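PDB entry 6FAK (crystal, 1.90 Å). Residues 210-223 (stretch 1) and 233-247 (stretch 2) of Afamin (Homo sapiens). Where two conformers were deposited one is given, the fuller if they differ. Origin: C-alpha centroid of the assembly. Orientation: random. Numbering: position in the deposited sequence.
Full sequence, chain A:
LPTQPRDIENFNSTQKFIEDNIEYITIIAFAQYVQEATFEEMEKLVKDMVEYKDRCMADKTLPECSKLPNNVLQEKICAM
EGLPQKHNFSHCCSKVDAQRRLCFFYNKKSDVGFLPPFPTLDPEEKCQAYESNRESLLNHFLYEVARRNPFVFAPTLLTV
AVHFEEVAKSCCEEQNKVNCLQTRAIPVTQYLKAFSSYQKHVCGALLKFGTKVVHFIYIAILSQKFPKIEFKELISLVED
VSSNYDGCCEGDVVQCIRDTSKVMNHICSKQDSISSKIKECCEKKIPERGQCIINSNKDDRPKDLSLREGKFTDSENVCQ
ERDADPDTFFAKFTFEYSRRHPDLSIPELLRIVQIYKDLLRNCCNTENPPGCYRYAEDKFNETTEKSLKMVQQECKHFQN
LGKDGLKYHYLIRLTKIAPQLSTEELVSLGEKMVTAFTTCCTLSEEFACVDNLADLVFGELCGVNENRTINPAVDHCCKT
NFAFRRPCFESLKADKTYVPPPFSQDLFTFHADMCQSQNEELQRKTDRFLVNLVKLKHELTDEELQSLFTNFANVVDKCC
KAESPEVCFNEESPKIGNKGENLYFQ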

# COMPACT_ATOMS: atom_id res chain seq x y z
N GLY A 210 1.40 -5.50 16.31
CA GLY A 210 0.68 -6.72 16.67
C GLY A 210 -0.80 -6.66 16.33
O GLY A 210 -1.36 -5.58 16.11
N THR A 211 -1.43 -7.83 16.27
CA THR A 211 -2.86 -7.94 15.89
C THR A 211 -3.81 -7.15 16.84
O THR A 211 -4.88 -6.73 16.42
CB THR A 211 -3.36 -9.42 15.74
OG1 THR A 211 -3.41 -10.07 17.02
CG2 THR A 211 -2.48 -10.24 14.81
N LYS A 212 -3.42 -6.96 18.09
CA LYS A 212 -4.29 -6.35 19.11
C LYS A 212 -4.64 -4.87 18.92
O LYS A 212 -5.63 -4.41 19.45
CB LYS A 212 -3.68 -6.53 20.52
CG LYS A 212 -3.76 -7.94 21.08
CD LYS A 212 -3.07 -8.07 22.44
CE LYS A 212 -3.64 -7.14 23.51
NZ LYS A 212 -2.83 -5.91 23.73
N VAL A 213 -3.73 -4.12 18.29
CA VAL A 213 -3.82 -2.73 17.99
C VAL A 213 -4.42 -2.68 16.61
O VAL A 213 -5.29 -1.86 16.30
CB VAL A 213 -2.39 -2.13 17.96
CG1 VAL A 213 -2.38 -0.80 17.25
CG2 VAL A 213 -1.79 -2.12 19.37
N VAL A 214 -3.95 -3.58 15.75
CA VAL A 214 -4.32 -3.51 14.37
C VAL A 214 -5.72 -3.91 14.05
O VAL A 214 -6.26 -3.30 13.16
CB VAL A 214 -3.20 -4.15 13.47
CG1 VAL A 214 -3.59 -4.22 12.00
CG2 VAL A 214 -1.93 -3.33 13.61
N HIS A 215 -6.36 -4.85 14.77
CA HIS A 215 -7.75 -5.25 14.44
C HIS A 215 -8.83 -4.17 14.75
O HIS A 215 -10.00 -4.28 14.32
CB HIS A 215 -8.12 -6.57 15.11
CG HIS A 215 -8.64 -6.42 16.50
ND1 HIS A 215 -7.82 -6.14 17.57
CD2 HIS A 215 -9.90 -6.52 17.00
CE1 HIS A 215 -8.55 -6.04 18.67
NE2 HIS A 215 -9.81 -6.29 18.36
N PHE A 216 -8.43 -3.11 15.43
CA PHE A 216 -9.24 -1.89 15.45
C PHE A 216 -9.46 -1.25 14.06
O PHE A 216 -10.55 -0.71 13.78
CB PHE A 216 -8.75 -0.91 16.52
CG PHE A 216 -9.20 -1.32 17.89
CD1 PHE A 216 -8.59 -2.41 18.55
CD2 PHE A 216 -10.28 -0.73 18.49
CE1 PHE A 216 -9.02 -2.82 19.82
CE2 PHE A 216 -10.73 -1.15 19.75
CZ PHE A 216 -10.14 -2.19 20.41
N ILE A 217 -8.47 -1.41 13.20
CA ILE A 217 -8.60 -1.01 11.81
C ILE A 217 -9.77 -1.73 11.15
O ILE A 217 -10.51 -1.10 10.45
CB ILE A 217 -7.31 -1.30 10.97
CG1 ILE A 217 -6.17 -0.43 11.43
CG2 ILE A 217 -7.56 -1.07 9.46
CD1 ILE A 217 -4.87 -0.78 10.75
N TYR A 218 -9.90 -3.04 11.35
CA TYR A 218 -10.93 -3.83 10.69
C TYR A 218 -12.29 -3.52 11.30
O TYR A 218 -13.33 -3.54 10.60
CB TYR A 218 -10.63 -5.36 10.71
CG TYR A 218 -9.17 -5.82 10.64
CD1 TYR A 218 -8.31 -5.35 9.63
CD2 TYR A 218 -8.66 -6.78 11.53
CE1 TYR A 218 -6.96 -5.77 9.58
CE2 TYR A 218 -7.35 -7.24 11.46
CZ TYR A 218 -6.48 -6.72 10.50
OH TYR A 218 -5.16 -7.13 10.47
N ILE A 219 -12.34 -3.28 12.60
CA ILE A 219 -13.61 -2.89 13.22
C ILE A 219 -14.07 -1.60 12.59
O ILE A 219 -15.25 -1.45 12.21
CB ILE A 219 -13.53 -2.73 14.76
CG1 ILE A 219 -13.24 -4.07 15.46
CG2 ILE A 219 -14.85 -2.13 15.30
CD1 ILE A 219 -12.68 -3.92 16.88
N ALA A 220 -13.14 -0.64 12.47
CA ALA A 220 -13.54 0.67 11.94
C ALA A 220 -14.02 0.57 10.49
O ALA A 220 -15.04 1.10 10.20
CB ALA A 220 -12.44 1.70 12.08
N ILE A 221 -13.28 -0.15 9.62
CA ILE A 221 -13.63 -0.26 8.19
C ILE A 221 -14.93 -1.04 7.99
O ILE A 221 -15.80 -0.63 7.19
CB ILE A 221 -12.52 -0.98 7.38
CG1 ILE A 221 -11.27 -0.10 7.26
CG2 ILE A 221 -13.00 -1.33 5.95
CD1 ILE A 221 -10.03 -0.87 6.80
N LEU A 222 -15.03 -2.21 8.63
CA LEU A 222 -16.25 -3.03 8.49
C LEU A 222 -17.54 -2.36 9.04
O LEU A 222 -18.67 -2.53 8.50
CB LEU A 222 -16.00 -4.40 9.08
CG LEU A 222 -14.88 -5.25 8.44
CD1 LEU A 222 -14.58 -6.50 9.23
CD2 LEU A 222 -15.31 -5.65 7.02
N SER A 223 -17.39 -1.63 10.14
CA SER A 223 -18.53 -0.90 10.74
C SER A 223 -18.99 0.26 9.85
O SER A 223 -20.18 0.52 9.73
CB SER A 223 -18.19 -0.41 12.16
OG SER A 223 -17.77 -1.44 13.04
N GLU A 233 -21.92 -10.27 15.36
CA GLU A 233 -21.61 -10.72 14.01
C GLU A 233 -20.36 -9.97 13.45
O GLU A 233 -19.53 -10.60 12.83
CB GLU A 233 -22.79 -10.50 13.07
CG GLU A 233 -22.66 -11.19 11.74
CD GLU A 233 -22.56 -12.72 11.88
OE1 GLU A 233 -23.52 -13.34 12.39
OE2 GLU A 233 -21.52 -13.28 11.48
N LEU A 234 -20.27 -8.67 13.67
CA LEU A 234 -19.08 -7.87 13.34
C LEU A 234 -17.80 -8.42 14.01
O LEU A 234 -16.75 -8.61 13.35
CB LEU A 234 -19.33 -6.42 13.73
CG LEU A 234 -18.36 -5.26 13.48
CD1 LEU A 234 -17.28 -5.19 14.49
CD2 LEU A 234 -17.76 -5.37 12.10
N ILE A 235 -17.87 -8.71 15.30
CA ILE A 235 -16.71 -9.28 15.99
C ILE A 235 -16.32 -10.61 15.38
O ILE A 235 -15.16 -10.85 15.12
CB ILE A 235 -16.87 -9.37 17.53
CG1 ILE A 235 -16.94 -7.97 18.12
CG2 ILE A 235 -15.76 -10.20 18.17
CD1 ILE A 235 -15.79 -7.05 17.82
N SER A 236 -17.30 -11.43 15.06
CA SER A 236 -17.04 -12.69 14.41
C SER A 236 -16.34 -12.53 13.03
O SER A 236 -15.37 -13.26 12.72
CB SER A 236 -18.36 -13.47 14.27
OG SER A 236 -18.08 -14.75 13.77
N LEU A 237 -16.80 -11.54 12.27
CA LEU A 237 -16.23 -11.24 10.96
C LEU A 237 -14.81 -10.70 11.10
O LEU A 237 -13.92 -11.07 10.33
CB LEU A 237 -17.12 -10.25 10.21
CG LEU A 237 -16.80 -9.84 8.80
CD1 LEU A 237 -16.68 -11.06 7.89
CD2 LEU A 237 -17.82 -8.85 8.28
N VAL A 238 -14.60 -9.82 12.08
CA VAL A 238 -13.31 -9.27 12.38
C VAL A 238 -12.29 -10.37 12.69
O VAL A 238 -11.13 -10.25 12.25
CB VAL A 238 -13.35 -8.24 13.50
CG1 VAL A 238 -11.95 -7.94 14.08
CG2 VAL A 238 -14.01 -6.97 13.00
N GLU A 239 -12.69 -11.41 13.43
CA GLU A 239 -11.83 -12.57 13.66
C GLU A 239 -11.38 -13.28 12.38
O GLU A 239 -10.18 -13.59 12.24
CB GLU A 239 -12.49 -13.60 14.61
CG GLU A 239 -12.60 -13.10 16.03
CD GLU A 239 -11.44 -13.54 16.89
OE1 GLU A 239 -10.29 -13.66 16.38
OE2 GLU A 239 -11.67 -13.81 18.09
N ASP A 240 -12.31 -13.47 11.44
CA ASP A 240 -11.99 -14.02 10.14
C ASP A 240 -11.05 -13.11 9.33
O ASP A 240 -10.07 -13.60 8.72
CB ASP A 240 -13.25 -14.33 9.33
CG ASP A 240 -14.06 -15.54 9.87
OD1 ASP A 240 -13.61 -16.30 10.74
OD2 ASP A 240 -15.21 -15.71 9.39
N VAL A 241 -11.33 -11.80 9.32
CA VAL A 241 -10.48 -10.87 8.64
C VAL A 241 -9.06 -10.83 9.22
O VAL A 241 -8.09 -10.82 8.43
CB VAL A 241 -11.10 -9.46 8.60
CG1 VAL A 241 -10.17 -8.49 7.93
CG2 VAL A 241 -12.39 -9.46 7.82
N SER A 242 -8.93 -10.80 10.55
CA SER A 242 -7.62 -10.76 11.18
C SER A 242 -6.77 -12.01 10.83
O SER A 242 -5.60 -11.88 10.46
CB SER A 242 -7.74 -10.55 12.69
OG SER A 242 -6.49 -10.64 13.31
N SER A 243 -7.37 -13.20 10.90
CA SER A 243 -6.72 -14.44 10.41
C SER A 243 -6.32 -14.34 8.95
O SER A 243 -5.22 -14.73 8.60
CB SER A 243 -7.66 -15.68 10.63
OG SER A 243 -7.75 -15.85 12.03
N ASN A 244 -7.19 -13.79 8.12
CA ASN A 244 -6.93 -13.56 6.72
C ASN A 244 -5.68 -12.69 6.52
O ASN A 244 -4.79 -13.05 5.73
CB ASN A 244 -8.17 -12.91 6.09
CG ASN A 244 -8.16 -12.91 4.58
OD1 ASN A 244 -7.27 -13.47 3.92
ND2 ASN A 244 -9.22 -12.33 4.02
N TYR A 245 -5.60 -11.55 7.20
CA TYR A 245 -4.36 -10.75 7.17
C TYR A 245 -3.13 -11.48 7.74
O TYR A 245 -2.08 -11.33 7.19
CB TYR A 245 -4.50 -9.38 7.86
CG TYR A 245 -5.14 -8.43 6.96
CD1 TYR A 245 -4.37 -7.64 6.12
CD2 TYR A 245 -6.49 -8.30 6.91
CE1 TYR A 245 -4.97 -6.76 5.26
CE2 TYR A 245 -7.09 -7.41 6.06
CZ TYR A 245 -6.30 -6.64 5.23
OH TYR A 245 -6.89 -5.80 4.34
N ASP A 246 -3.27 -12.27 8.80
CA ASP A 246 -2.13 -13.00 9.34
C ASP A 246 -1.43 -13.84 8.22
O ASP A 246 -0.19 -13.81 8.09
CB ASP A 246 -2.48 -13.89 10.56
CG ASP A 246 -2.75 -13.07 11.85
OD1 ASP A 246 -2.44 -11.84 11.93
OD2 ASP A 246 -3.35 -13.67 12.78
N GLY A 247 -2.21 -14.60 7.45
CA GLY A 247 -1.65 -15.49 6.42
C GLY A 247 -1.19 -14.70 5.20
O GLY A 247 -0.15 -14.99 4.61
O HOH W 1 -4.36 -9.72 11.78

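Helix 216-223 packs on helix 233-247, with N-to-C directions 125° apart and axes approaching to 9.7 Å. No direct hydrogen bond joins the two stretches; the 588 Å² buried between them, summed over both sides, is mainly apolar, with one water-mediated polar site. Y218, L222 and V238 cover the most surface.

Y218 gives up 99 Å² and points its CA-to-CB bond toward the second helix, where its side chain fits as a knob among V238, V241, S242 and Y245. V241 lies over one face of the ring, with CG1 4.2 Å from the centroid of the Y218 ring and 20° off the normal, a CH-pi contact. V238 instead meets the ring edge, its CG1 4.3 Å from Y218 CD2. At S242 the ring comes close to the backbone: Y218 CE2 is 3.5 Å from S242 CA. The rings of Y218 and Y245 are nearly parallel, with planes at 14°, but are slid apart, with centroids 5.1 Å from each other, so they barely overlap; Y218 CE1 lies 3.7 Å from Y245 CD2.

The Y218 hydroxyl makes no direct hydrogen bond to the second stretch; a water hydrogen-bonds it instead, its O lying 3.0 Å from Y218 OH and 2.8 Å from S242 OG while donating to S242 O at 2.8 Å and D246 OD1 at 2.9 Å. The interface thus gains a polar link beside the apolar packing. Nearby, T211 brings its methyl CG2 to 3.3 Å from D246 OD1.

One turn after Y218, L222 makes the second knob, among L234, L237, V238 and V241. L222 CD1 is 4.0 Å from L237 CG, 3.8 Å from V238 CG2 and 3.9 Å from V241 CG2, while L222 CB lies 3.6 Å from L234 CD2. A branched aliphatic chain suits this pocket, since it can meet several apolar neighbours without leaving a polar group unsatisfied.

V238 borders both pockets, and its methyls share neighbours. V238 CG1 lies 3.8 Å from H215 CD2, at the edge of the H215 ring, as well as meeting Y218; V238 CG2 lies 4.2 Å from Y218 C and 3.9 Å from I219 CG1. The H215 ring is tied back to its own stretch by a hydrogen bond from H215 ND1 to T211 O, 3.2 Å long. I219 extends the apolar surface to L234, with I219 CG2 4.0 Å from L234 CD1. At S223, OG donates to I219 O over 2.7 Å, so the hydroxyl is satisfied within its own helix even where it packs against L234.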